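PDB 4QRN: 5-Carboxyvanillate Decarboxylase from Novosphingobium aromaticivorans, which probably catalyses the removal of a carboxyl group from 5-carboxyvanillate and is captured here with manganese and a nitro-bearing benzoic acid inhibitor. Local coordinates for residues I165-G168 with A169-G173; P221-A225 with G226-A230. All coordinates share one frame; numbering follows the deposited sequence. Where two conformers were deposited one is given.

Contact 1: residues I165-G168 with A169-G173; sequences IHRG and ARELG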
loop_
_atom_site.group_PDB
_atom_site.type_symbol
_atom_site.label_atom_id
_atom_site.label_comp_id
_atom_site.label_asym_id
_atom_site.label_seq_id
_atom_site.Cartn_x
_atom_site.Cartn_y
_atom_site.Cartn_z
ATOM N N ILE A 165 -28.614 9.329 -5.891
ATOM C CA ILE A 165 -28.511 7.876 -5.949
ATOM C C ILE A 165 -29.874 7.297 -6.366
ATOM O O ILE A 165 -29.955 6.444 -7.257
ATOM C CB ILE A 165 -28.062 7.338 -4.589
ATOM C CG1 ILE A 165 -26.580 7.689 -4.368
ATOM C CG2 ILE A 165 -28.293 5.825 -4.475
ATOM C CD1 ILE A 165 -26.147 7.583 -2.925
ATOM N N HIS A 166 -30.949 7.779 -5.751
ATOM C CA HIS A 166 -32.280 7.334 -6.141
ATOM C C HIS A 166 -32.628 7.725 -7.564
ATOM O O HIS A 166 -33.177 6.917 -8.303
ATOM C CB HIS A 166 -33.299 7.867 -5.141
ATOM C CG HIS A 166 -33.403 7.003 -3.927
ATOM N ND1 HIS A 166 -34.161 5.846 -3.912
ATOM C CD2 HIS A 166 -32.848 7.113 -2.695
ATOM C CE1 HIS A 166 -34.062 5.280 -2.724
ATOM N NE2 HIS A 166 -33.271 6.025 -1.968
ATOM N N ARG A 167 -32.312 8.951 -7.965
ATOM C CA ARG A 167 -32.639 9.386 -9.319
ATOM C C ARG A 167 -31.884 8.541 -10.344
ATOM O O ARG A 167 -32.439 8.126 -11.356
ATOM C CB ARG A 167 -32.332 10.868 -9.503
ATOM C CG ARG A 167 -32.868 11.412 -10.809
ATOM C CD ARG A 167 -32.601 12.900 -10.962
ATOM N NE ARG A 167 -31.217 13.224 -11.321
ATOM C CZ ARG A 167 -30.775 13.461 -12.561
ATOM N NH1 ARG A 167 -29.506 13.787 -12.739
ATOM N NH2 ARG A 167 -31.585 13.347 -13.620
ATOM N N GLY A 168 -30.609 8.271 -10.076
ATOM C CA GLY A 168 -29.823 7.465 -10.992
ATOM C C GLY A 168 -30.379 6.062 -11.145
ATOM O O GLY A 168 -30.478 5.534 -12.245
ATOM N N ALA A 169 -30.786 5.460 -10.040
ATOM C CA ALA A 169 -31.291 4.093 -10.082
ATOM C C ALA A 169 -32.671 4.029 -10.732
ATOM O O ALA A 169 -32.945 3.123 -11.511
ATOM C CB ALA A 169 -31.321 3.512 -8.671
ATOM N N ARG A 170 -33.544 4.974 -10.408
ATOM C CA ARG A 170 -34.939 4.909 -10.836
ATOM C C ARG A 170 -35.206 5.516 -12.206
ATOM O O ARG A 170 -36.017 4.983 -12.973
ATOM C CB ARG A 170 -35.802 5.616 -9.784
ATOM C CG ARG A 170 -37.284 5.758 -10.131
ATOM C CD ARG A 170 -38.025 6.590 -9.085
ATOM N NE ARG A 170 -37.410 7.908 -8.895
ATOM C CZ ARG A 170 -36.760 8.304 -7.803
ATOM N NH1 ARG A 170 -36.243 9.526 -7.757
ATOM N NH2 ARG A 170 -36.626 7.504 -6.751
ATOM N N GLU A 171 -34.568 6.646 -12.491
ATOM C CA GLU A 171 -34.826 7.407 -13.699
ATOM C C GLU A 171 -33.767 7.242 -14.779
ATOM O O GLU A 171 -34.099 7.300 -15.973
ATOM C CB GLU A 171 -34.988 8.877 -13.330
ATOM C CG GLU A 171 -36.136 9.092 -12.335
ATOM C CD GLU A 171 -36.339 10.541 -11.947
ATOM O OE1 GLU A 171 -36.154 11.420 -12.816
ATOM O OE2 GLU A 171 -36.692 10.798 -10.773
ATOM N N LEU A 172 -32.508 7.039 -14.388
ATOM C CA LEU A 172 -31.418 7.084 -15.365
ATOM C C LEU A 172 -30.880 5.711 -15.754
ATOM O O LEU A 172 -30.047 5.619 -16.653
ATOM C CB LEU A 172 -30.258 7.936 -14.843
ATOM C CG LEU A 172 -30.639 9.376 -14.465
ATOM C CD1 LEU A 172 -29.395 10.146 -14.074
ATOM C CD2 LEU A 172 -31.380 10.115 -15.587
ATOM N N GLY A 173 -31.317 4.660 -15.070
ATOM C CA GLY A 173 -30.878 3.317 -15.397
ATOM C C GLY A 173 -29.459 2.994 -14.923
ATOM O O GLY A 173 -28.873 2.008 -15.394
#

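Contact 2: residues P221-A225 with G226-A230; sequences PMLEA and GLDGA. With 1DF (4-hydroxy-3-methoxy-5-nitrobenzoic acid), chain F.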
loop_
_atom_site.group_PDB
_atom_site.type_symbol
_atom_site.label_atom_id
_atom_site.label_comp_id
_atom_site.label_asym_id
_atom_site.label_seq_id
_atom_site.Cartn_x
_atom_site.Cartn_y
_atom_site.Cartn_z
ATOM N N PRO A 221 4.793 14.325 0.823
ATOM C CA PRO A 221 5.967 13.501 0.517
ATOM C C PRO A 221 5.815 12.707 -0.772
ATOM O O PRO A 221 6.803 12.460 -1.461
ATOM C CB PRO A 221 6.082 12.588 1.745
ATOM C CG PRO A 221 5.428 13.355 2.837
ATOM C CD PRO A 221 4.255 14.007 2.156
ATOM N N MET A 222 4.595 12.325 -1.106
ATOM C CA MET A 222 4.381 11.579 -2.348
ATOM C C MET A 222 4.551 12.511 -3.548
ATOM O O MET A 222 5.208 12.177 -4.538
ATOM C CB MET A 222 3.003 10.918 -2.335
ATOM C CG MET A 222 2.926 9.811 -1.286
ATOM S SD MET A 222 1.335 9.011 -1.163
ATOM C CE MET A 222 0.379 10.364 -0.524
ATOM N N LEU A 223 3.956 13.692 -3.454
ATOM C CA LEU A 223 4.029 14.653 -4.536
ATOM C C LEU A 223 5.467 14.995 -4.902
ATOM O O LEU A 223 5.818 15.053 -6.091
ATOM C CB LEU A 223 3.243 15.896 -4.136
ATOM C CG LEU A 223 3.195 17.045 -5.132
ATOM C CD1 LEU A 223 2.450 16.638 -6.401
ATOM C CD2 LEU A 223 2.576 18.276 -4.451
ATOM N N GLU A 224 6.309 15.209 -3.890
ATOM C CA GLU A 224 7.680 15.643 -4.176
ATOM C C GLU A 224 8.448 14.572 -4.977
ATOM O O GLU A 224 9.295 14.919 -5.809
ATOM C CB GLU A 224 8.404 16.075 -2.890
ATOM C CG GLU A 224 8.540 14.991 -1.846
ATOM C CD GLU A 224 8.881 15.502 -0.437
ATOM O OE1 GLU A 224 9.325 14.670 0.392
ATOM O OE2 GLU A 224 8.669 16.709 -0.145
ATOM N N ALA A 225 8.119 13.301 -4.774
ATOM C CA ALA A 225 8.804 12.203 -5.429
ATOM C C ALA A 225 8.157 11.773 -6.733
ATOM O O ALA A 225 8.654 10.884 -7.390
ATOM C CB ALA A 225 8.904 11.025 -4.469
ATOM N N GLY A 226 7.031 12.370 -7.087
ATOM C CA GLY A 226 6.341 11.921 -8.275
ATOM C C GLY A 226 5.424 10.713 -8.068
ATOM O O GLY A 226 5.088 9.961 -9.019
ATOM N N LEU A 227 5.027 10.507 -6.809
ATOM C CA LEU A 227 4.314 9.304 -6.390
ATOM C C LEU A 227 2.876 9.557 -5.968
ATOM O O LEU A 227 2.231 8.655 -5.449
ATOM C CB LEU A 227 5.078 8.639 -5.233
ATOM C CG LEU A 227 6.508 8.197 -5.545
ATOM C CD1 LEU A 227 7.153 7.577 -4.323
ATOM C CD2 LEU A 227 6.525 7.189 -6.712
ATOM N N ASP A 228 2.345 10.764 -6.183
ATOM C CA ASP A 228 1.003 11.083 -5.699
ATOM C C ASP A 228 -0.136 10.462 -6.499
ATOM O O ASP A 228 -1.267 10.384 -6.012
ATOM C CB ASP A 228 0.811 12.608 -5.662
ATOM C CG ASP A 228 1.063 13.263 -7.028
ATOM O OD1 ASP A 228 2.211 13.165 -7.507
ATOM O OD2 ASP A 228 0.132 13.869 -7.600
ATOM N N GLY A 229 0.134 10.068 -7.741
ATOM C CA GLY A 229 -0.928 9.591 -8.630
ATOM C C GLY A 229 -1.047 8.082 -8.659
ATOM O O GLY A 229 -0.854 7.388 -7.641
ATOM N N ALA A 230 -1.428 7.570 -9.827
ATOM C CA ALA A 230 -1.744 6.156 -10.019
ATOM C C ALA A 230 -0.607 5.227 -9.608
ATOM O O ALA A 230 -0.880 4.103 -9.163
ATOM C CB ALA A 230 -2.160 5.904 -11.455
HETATM C C1 1DF F . -5.117 7.672 -13.789
HETATM C CO1 1DF F . -5.376 6.361 -13.503
HETATM C CO2 1DF F . -6.134 8.633 -13.593
HETATM C CM1 1DF F . -6.721 6.050 -13.112
HETATM C CM2 1DF F . -7.441 8.262 -13.354
HETATM O OM 1DF F . -8.470 9.148 -13.205
HETATM C CZ 1DF F . -7.796 6.927 -13.228
HETATM C CC 1DF F . -3.776 8.132 -14.228
HETATM C CV 1DF F . -8.127 10.526 -13.053
HETATM O O1 1DF F . -3.035 7.293 -14.890
HETATM O O2 1DF F . -3.431 9.290 -13.967
HETATM O O3 1DF F . -9.035 6.534 -13.171
HETATM N N 1DF F . -6.857 4.765 -12.343
HETATM O O11 1DF F . -7.889 4.429 -11.834
HETATM O O22 1DF F . -5.798 4.120 -12.108
#

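Contact 1: residues I165-G168 with A169-G173
Leu172 lays its CD1 methyl over one face of the Arg167 guanidinium, 3.7 Å above the plane and displaced toward the rim, while Leu172 CD2 comes within 3.8 Å of Arg167 NH2. The arginine starts with CG anti to its own amide nitrogen (chi1 -170°), and a bend at chi3 (77°) swings the guanidinium across the leucine branch. Its charged end is engaged by Glu164 and Asp134 in salt bridges. Glu171 crosses the aliphatic part of Arg167 at about a right angle, carboxylate CD 3.8 Å from CG; Arg167 NH2 stays 5.0 Å from Glu171 OE1, so any attraction there is through space. Replacing Arg167 by a leucine is likely to leave Glu164 and Asp134 without their cationic mate and the Leu172 methyls without the flat group beneath them. One turn on from His166, Arg170 brings one face of its guanidinium over the His166 carbonyl oxygen, offset toward the rim, and takes Glu171 OE2 at its edge, in plane, in a salt bridge from NH1 (3.3 Å) whose hydrogen bond is weak. The planes of the Arg170 guanidinium and the His166 ring are 11° apart, but the touch is NH2 on His166 CB at 3.7 Å; the ring itself reaches Glu202 through NE2. Arg167 O receives both Glu171 N (2.8 Å) and Leu172 N (3.2 Å), a bifurcated acceptor in the last turn, and Gly173 then leaves helical geometry with positive phi. This is the C-terminal end of helix 158-170, packed between helices 122-142 and 194-203 in the outer helical layer of an amidohydrolase barrel.

Contact 2: residues P221-A225 with G226-A230
The flat carboxylate of Asp228 lies beneath the CD1 methyl of Leu223, which is 3.7 Å from both OD1 and CG and little farther from OD2, so the methyl rests over the group and not at one oxygen. Asp228 CG stands between its own N and carbonyl carbon (chi1 56°), a setting that folds the acid back over the last helical turn. Its oxygens are held from outside: OD2 by Ser68, OD1 weakly by Tyr288 of the second subunit. The other flat group is the inhibitor, 4-hydroxy-3-methoxy-5-nitrobenzoic acid, whose carboxylate oxygen O1 lies 3.8 Å from Ala230 CB. Where helix 220-225 stops, Gly226 takes positive phi in a Schellman motif: Leu227 N bonds to Met222 O at 2.8 Å and Gly226 N to Leu223 O at 3.1 Å. A side chain on Gly226 would run into Ala225 O. Leu227 rests CG on Ala225 CB (3.9 Å), and its CB lies 4.2 Å from Met222 CB, forming an apolar patch that Phe232 and, from the second subunit, Met240 and Met291 extend. The chemistry thus divides: Leu227, Ala225 and Met222 make one side apolar; on the other, the carboxylate of Asp228, with a Leu223 methyl over one face, probably relies on the Ser68 hydroxyl, and weakly on Tyr288 of the second subunit, to offset the cost of burial.

In the fold
Contacts 1 and 2 follow one another along the chain but lie on opposite sides of its centre, with centres 37 Å apart and nearest atoms about 25 Å apart. Each finishes a helix with a glycine of positive phi. Residues 165-173 lead into strand 177-179, on the side of the barrel away from the catalytic site. Residues 221-230 follow strand 207-209 and the metal ligand His210, which shares the manganese with Glu41 and Asp336. Of the two, contact 2 borders the inhibitor pocket, through Ala230, and also meets the second subunit, whose Arg274 bonds the same inhibitor; contact 1 touches no other protein chain of the assembly.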